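Local structure of pectate lyase (5AMV) at residues Q6-N11 with H193-H198; N322-V327 with A383-N388. The protein cleaves polygalacturonate by calcium-dependent elimination, leaving oligosaccharides with unsaturated galacturonosyl groups at their non-reducing ends. All blocks are in the same frame, centred on the assembly; numbering follows the deposited sequence.

How the interactions relate
From the N terminus, the chain first runs through the irregular segment 6-11, before the first strand, 32-35. Interaction 1 closes when residues 193-198 arrive 182 residues later on strand 194-197, so the N-terminal tail is laid against the parallel beta-helix that characterises polysaccharide lyase family 1. Interaction 2 opens only afterwards: strand 317-326 contributes 322-327, and 56 residues on, helix 382-392 brings 383-388 back over it. The two loops thus follow in series, neither nesting nor crossing. Their centres lie 22 Å apart and they do not touch; each packs a chain-terminal region onto strands of the same parallel stack.

Interaction 1. Residues Q6-N11 with H193-H198; sequences QTLGSN and HIWIDH
Leu8 and Trp195 bring the two backbones together at a CA to CA distance of 6.9 Å, with no hydrogen bond joining the segments. Residues 6-11 have no regular helix or strand, whereas 194-197 lie in a strand of the beta-helix, and the chain turns a corner at His193. The side chain of Trp195 sets out toward the N-terminal segment, while Ile194 and Ile196 put their side chains on the other side of the strand, against Ile188.

The contact rests on one CH-pi interaction. Leu8 CD1 lies over a face of the indole, 3.4 Å from the centroid of the Trp195 five-membered ring and only 5° off its normal. With CG anti to the backbone N (chi1 179°), the leucine side chain swings in from the side to put this methyl there, while Leu8 CB reaches Trp195 CE3 at 3.9 Å. Leucine suits the place because its branched end supplies a methyl that can rest on the ring. Beyond it, Thr7 O comes obliquely to Trp195 CZ3 at 3.6 Å. Asp197 CB lies 3.2 Å above the opposite face of the Trp195 ring, so the indole is sandwiched between an aliphatic branch and an aspartate methylene. Its polar atom, Trp195 NE1, is satisfied by Ser238 OG on strand 235-245.

Asp197 is itself held in place: His198 ND1 donates to Asp197 OD2 (2.7 Å), from above the carboxylate plane, and Arg155 forms a salt bridge with the same oxygen. Shortening Trp195 to an alanine removes the indole, which is likely to open a gap beside Leu8 CD1 and leave Ser238 OG without this partner. Tryptophan offers a broad apolar surface and a single N-H, so the N-terminal tail packs here by dispersion and weak CH-pi attraction.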
loop_
_atom_site.group_PDB
_atom_site.type_symbol
_atom_site.label_atom_id
_atom_site.label_comp_id
_atom_site.label_asym_id
_atom_site.label_seq_id
_atom_site.Cartn_x
_atom_site.Cartn_y
_atom_site.Cartn_z
ATOM N N GLN A 6 21.782 5.752 4.382
ATOM C CA GLN A 6 21.198 6.832 3.596
ATOM C C GLN A 6 19.893 7.346 4.193
ATOM O O GLN A 6 19.164 6.613 4.870
ATOM C CB GLN A 6 21.014 6.394 2.149
ATOM C CG GLN A 6 22.314 6.433 1.358
ATOM C CD GLN A 6 22.198 5.741 0.033
ATOM O OE1 GLN A 6 21.106 5.601 -0.517
ATOM N NE2 GLN A 6 23.323 5.278 -0.484
ATOM N N THR A 7 19.631 8.629 3.984
ATOM C CA THR A 7 18.458 9.272 4.559
ATOM C C THR A 7 17.704 10.005 3.465
ATOM O O THR A 7 18.238 10.214 2.368
ATOM C CB THR A 7 18.827 10.262 5.661
ATOM O OG1 THR A 7 19.691 11.262 5.123
ATOM C CG2 THR A 7 19.527 9.553 6.874
ATOM N N LEU A 8 16.467 10.396 3.776
ATOM C CA LEU A 8 15.627 11.109 2.805
ATOM C C LEU A 8 16.181 12.521 2.617
ATOM O O LEU A 8 16.442 13.228 3.596
ATOM C CB LEU A 8 14.187 11.177 3.337
ATOM C CG LEU A 8 13.147 11.904 2.491
ATOM C CD1 LEU A 8 12.996 11.156 1.129
ATOM C CD2 LEU A 8 11.846 11.960 3.230
ATOM N N GLY A 9 16.310 12.942 1.365
ATOM C CA GLY A 9 16.886 14.276 1.079
ATOM C C GLY A 9 15.969 15.348 1.643
ATOM O O GLY A 9 14.755 15.155 1.736
ATOM N N SER A 10 16.549 16.496 1.990
ATOM C CA SER A 10 15.830 17.556 2.711
ATOM C C SER A 10 14.711 18.253 1.925
ATOM O O SER A 10 13.869 18.966 2.523
ATOM C CB SER A 10 16.839 18.608 3.207
ATOM O OG SER A 10 17.482 19.200 2.095
ATOM N N ASN A 11 14.675 18.066 0.603
ATOM C CA ASN A 11 13.610 18.613 -0.244
ATOM C C ASN A 11 12.723 17.505 -0.817
ATOM O O ASN A 11 11.842 17.772 -1.661
ATOM C CB ASN A 11 14.213 19.422 -1.406
ATOM C CG ASN A 11 14.905 18.548 -2.445
ATOM O OD1 ASN A 11 15.289 17.418 -2.169
ATOM N ND2 ASN A 11 15.085 19.086 -3.651
ATOM N N HIS A 193 6.803 10.636 9.268
ATOM C CA HIS A 193 8.184 10.700 8.770
ATOM C C HIS A 193 8.621 9.343 8.256
ATOM O O HIS A 193 9.452 8.653 8.851
ATOM C CB HIS A 193 9.187 11.291 9.782
ATOM C CG HIS A 193 8.903 12.722 10.093
ATOM N ND1 HIS A 193 8.306 13.118 11.268
ATOM C CD2 HIS A 193 9.039 13.831 9.333
ATOM C CE1 HIS A 193 8.168 14.437 11.256
ATOM N NE2 HIS A 193 8.596 14.893 10.093
ATOM N N ILE A 194 8.041 8.985 7.118
ATOM C CA ILE A 194 8.271 7.676 6.518
ATOM C C ILE A 194 8.718 7.835 5.077
ATOM O O ILE A 194 8.180 8.625 4.358
ATOM C CB ILE A 194 7.018 6.762 6.634
ATOM C CG1 ILE A 194 6.776 6.421 8.132
ATOM C CG2 ILE A 194 7.180 5.422 5.808
ATOM C CD1 ILE A 194 5.398 6.076 8.461
ATOM N N TRP A 195 9.735 7.062 4.709
ATOM C CA TRP A 195 10.190 6.975 3.337
ATOM C C TRP A 195 10.129 5.531 2.867
ATOM O O TRP A 195 10.788 4.683 3.444
ATOM C CB TRP A 195 11.643 7.479 3.205
ATOM C CG TRP A 195 12.164 7.633 1.785
ATOM C CD1 TRP A 195 11.444 7.865 0.639
ATOM C CD2 TRP A 195 13.548 7.688 1.408
ATOM N NE1 TRP A 195 12.316 8.020 -0.450
ATOM C CE2 TRP A 195 13.606 7.904 0.005
ATOM C CE3 TRP A 195 14.756 7.535 2.128
ATOM C CZ2 TRP A 195 14.821 7.996 -0.692
ATOM C CZ3 TRP A 195 15.971 7.601 1.422
ATOM C CH2 TRP A 195 15.997 7.846 0.024
ATOM N N ILE A 196 9.354 5.298 1.802
ATOM C CA ILE A 196 9.290 3.977 1.144
ATOM C C ILE A 196 9.849 4.175 -0.237
ATOM O O ILE A 196 9.259 4.904 -1.048
ATOM C CB ILE A 196 7.865 3.421 1.082
ATOM C CG1 ILE A 196 7.287 3.259 2.513
ATOM C CG2 ILE A 196 7.838 2.054 0.307
ATOM C CD1 ILE A 196 5.778 3.048 2.568
ATOM N N ASP A 197 10.985 3.536 -0.525
ATOM C CA ASP A 197 11.682 3.873 -1.783
ATOM C C ASP A 197 12.266 2.619 -2.448
ATOM O O ASP A 197 12.808 1.752 -1.757
ATOM C CB ASP A 197 12.743 4.943 -1.506
ATOM C CG ASP A 197 13.682 5.172 -2.702
ATOM O OD1 ASP A 197 13.366 6.018 -3.574
ATOM O OD2 ASP A 197 14.752 4.517 -2.741
ATOM N N HIS A 198 12.117 2.522 -3.770
ATOM C CA HIS A 198 12.721 1.408 -4.516
ATOM C C HIS A 198 12.294 0.034 -3.986
ATOM O O HIS A 198 13.125 -0.893 -3.903
ATOM C CB HIS A 198 14.256 1.522 -4.581
ATOM C CG HIS A 198 14.754 2.507 -5.616
ATOM N ND1 HIS A 198 15.119 3.791 -5.272
ATOM C CD2 HIS A 198 14.933 2.405 -6.954
ATOM C CE1 HIS A 198 15.482 4.446 -6.362
ATOM N NE2 HIS A 198 15.386 3.627 -7.397
#

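Interaction 2. Residues N322-V327 with A383-N388; sequences NNVIDV and ANVKSN
Apolar packing joins Val324 on strand 324-326 to Val385 on helix 382-392, the closest backbone pair at 6.7 Å between CA atoms. Both valines set out toward the opposing segment, and their side chains run antiparallel past one another. Val324 CG2 meets Val385 CB at 3.6 Å and lies alongside Val385 CG1 at 3.9 Å. Compact, beta-branched valine fits such close quarters between strand and helix. The other methyl, Val385 CG2, lies beside the backbone N (chi1 170° places CG1 anti to it) and touches Asn322 O at 3.4 Å; that carbonyl accepts a hydrogen bond from Asn292 ND2.

The polar component is indirect. Lys386, fully extended, crosses Asp326 at about a right angle, and its CD methylene passes Asp326 OD2 at 3.9 Å. The ammonium stays beyond salt-bridge range, Lys386 NZ being 4.5 Å from Asp326 OD2, but a water bridges them, donating to the carboxylate and accepting from the lysine. Tyr294 OH also bonds Asp326 OD2.

Buried valines therefore supply close packing between helix and beta-helix, while at the margin opposite charges attract through water, which probably makes their contribution modest.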
loop_
_atom_site.group_PDB
_atom_site.type_symbol
_atom_site.label_atom_id
_atom_site.label_comp_id
_atom_site.label_asym_id
_atom_site.label_seq_id
_atom_site.Cartn_x
_atom_site.Cartn_y
_atom_site.Cartn_z
ATOM N N ASN A 322 2.735 16.181 -14.120
ATOM C CA ASN A 322 3.567 15.413 -15.024
ATOM C C ASN A 322 3.550 13.891 -14.819
ATOM O O ASN A 322 4.623 13.249 -14.719
ATOM C CB ASN A 322 4.983 15.982 -15.092
ATOM C CG ASN A 322 5.002 17.396 -15.709
ATOM O OD1 ASN A 322 3.921 17.974 -15.985
ATOM N ND2 ASN A 322 6.184 17.912 -15.986
ATOM N N ASN A 323 2.337 13.348 -14.778
ATOM C CA ASN A 323 2.121 11.916 -14.662
ATOM C C ASN A 323 1.714 11.368 -16.006
ATOM O O ASN A 323 1.104 12.096 -16.806
ATOM C CB ASN A 323 1.001 11.619 -13.634
ATOM C CG ASN A 323 1.384 12.042 -12.238
ATOM O OD1 ASN A 323 2.177 11.374 -11.589
ATOM N ND2 ASN A 323 0.883 13.200 -11.780
ATOM N N VAL A 324 2.014 10.091 -16.242
ATOM C CA VAL A 324 1.812 9.500 -17.585
ATOM C C VAL A 324 1.012 8.197 -17.427
ATOM O O VAL A 324 1.433 7.335 -16.635
ATOM C CB VAL A 324 3.203 9.215 -18.191
ATOM C CG1 VAL A 324 3.070 8.470 -19.586
ATOM C CG2 VAL A 324 3.958 10.524 -18.391
ATOM N N ILE A 325 -0.101 8.055 -18.169
ATOM C CA ILE A 325 -0.988 6.903 -18.075
ATOM C C ILE A 325 -1.085 6.263 -19.452
ATOM O O ILE A 325 -1.554 6.922 -20.407
ATOM C CB ILE A 325 -2.399 7.346 -17.562
ATOM C CG1 ILE A 325 -2.275 7.986 -16.164
ATOM C CG2 ILE A 325 -3.346 6.156 -17.486
ATOM C CD1 ILE A 325 -3.592 8.668 -15.730
ATOM N N ASP A 326 -0.644 5.009 -19.581
ATOM C CA ASP A 326 -0.820 4.274 -20.836
ATOM C C ASP A 326 -1.795 3.112 -20.655
ATOM O O ASP A 326 -1.415 1.982 -20.238
ATOM C CB ASP A 326 0.511 3.770 -21.354
ATOM C CG ASP A 326 1.374 4.910 -21.966
ATOM O OD1 ASP A 326 0.805 5.950 -22.350
ATOM O OD2 ASP A 326 2.589 4.730 -22.029
ATOM N N VAL A 327 -3.051 3.387 -20.994
ATOM C CA VAL A 327 -4.138 2.404 -20.943
ATOM C C VAL A 327 -4.891 2.569 -22.274
ATOM O O VAL A 327 -5.727 3.444 -22.411
ATOM C CB VAL A 327 -5.066 2.637 -19.706
ATOM C CG1 VAL A 327 -6.237 1.625 -19.677
ATOM C CG2 VAL A 327 -4.228 2.512 -18.387
ATOM N N ALA A 383 7.218 13.964 -20.997
ATOM C CA ALA A 383 7.748 13.108 -22.063
ATOM C C ALA A 383 8.872 12.172 -21.616
ATOM O O ALA A 383 9.153 11.193 -22.291
ATOM C CB ALA A 383 8.275 14.008 -23.235
ATOM N N ASN A 384 9.489 12.432 -20.459
ATOM C CA ASN A 384 10.613 11.599 -19.999
ATOM C C ASN A 384 10.235 10.596 -18.889
ATOM O O ASN A 384 11.029 9.722 -18.529
ATOM C CB ASN A 384 11.761 12.475 -19.518
ATOM C CG ASN A 384 12.265 13.443 -20.599
ATOM O OD1 ASN A 384 12.524 14.616 -20.324
ATOM N ND2 ASN A 384 12.332 12.973 -21.822
ATOM N N VAL A 385 8.995 10.706 -18.416
ATOM C CA VAL A 385 8.513 9.887 -17.280
ATOM C C VAL A 385 8.463 8.398 -17.530
ATOM O O VAL A 385 8.985 7.632 -16.687
ATOM C CB VAL A 385 7.175 10.430 -16.749
ATOM C CG1 VAL A 385 6.520 9.453 -15.714
ATOM C CG2 VAL A 385 7.399 11.826 -16.148
ATOM N N LYS A 386 7.883 7.958 -18.652
ATOM C CA LYS A 386 7.807 6.525 -18.922
ATOM C C LYS A 386 9.202 5.900 -18.822
ATOM O O LYS A 386 9.423 4.976 -18.033
ATOM C CB LYS A 386 7.151 6.231 -20.279
ATOM C CG LYS A 386 7.235 4.756 -20.627
ATOM C CD LYS A 386 6.498 4.446 -21.938
ATOM C CE LYS A 386 6.751 3.020 -22.371
ATOM N NZ LYS A 386 6.194 2.731 -23.750
ATOM N N SER A 387 10.164 6.423 -19.581
ATOM C CA SER A 387 11.514 5.847 -19.607
ATOM C C SER A 387 12.195 5.881 -18.232
ATOM O O SER A 387 12.809 4.891 -17.797
ATOM C CB SER A 387 12.389 6.555 -20.667
ATOM O OG SER A 387 13.639 5.875 -20.814
ATOM N N ASN A 388 12.088 7.028 -17.537
ATOM C CA ASN A 388 12.774 7.197 -16.267
ATOM C C ASN A 388 12.212 6.182 -15.265
ATOM O O ASN A 388 12.960 5.481 -14.599
ATOM C CB ASN A 388 12.657 8.633 -15.711
ATOM C CG ASN A 388 13.435 9.659 -16.547
ATOM O OD1 ASN A 388 14.192 9.280 -17.438
ATOM N ND2 ASN A 388 13.226 10.940 -16.273
HETATM O O HOH W 1 3.407 3.193 -24.343
#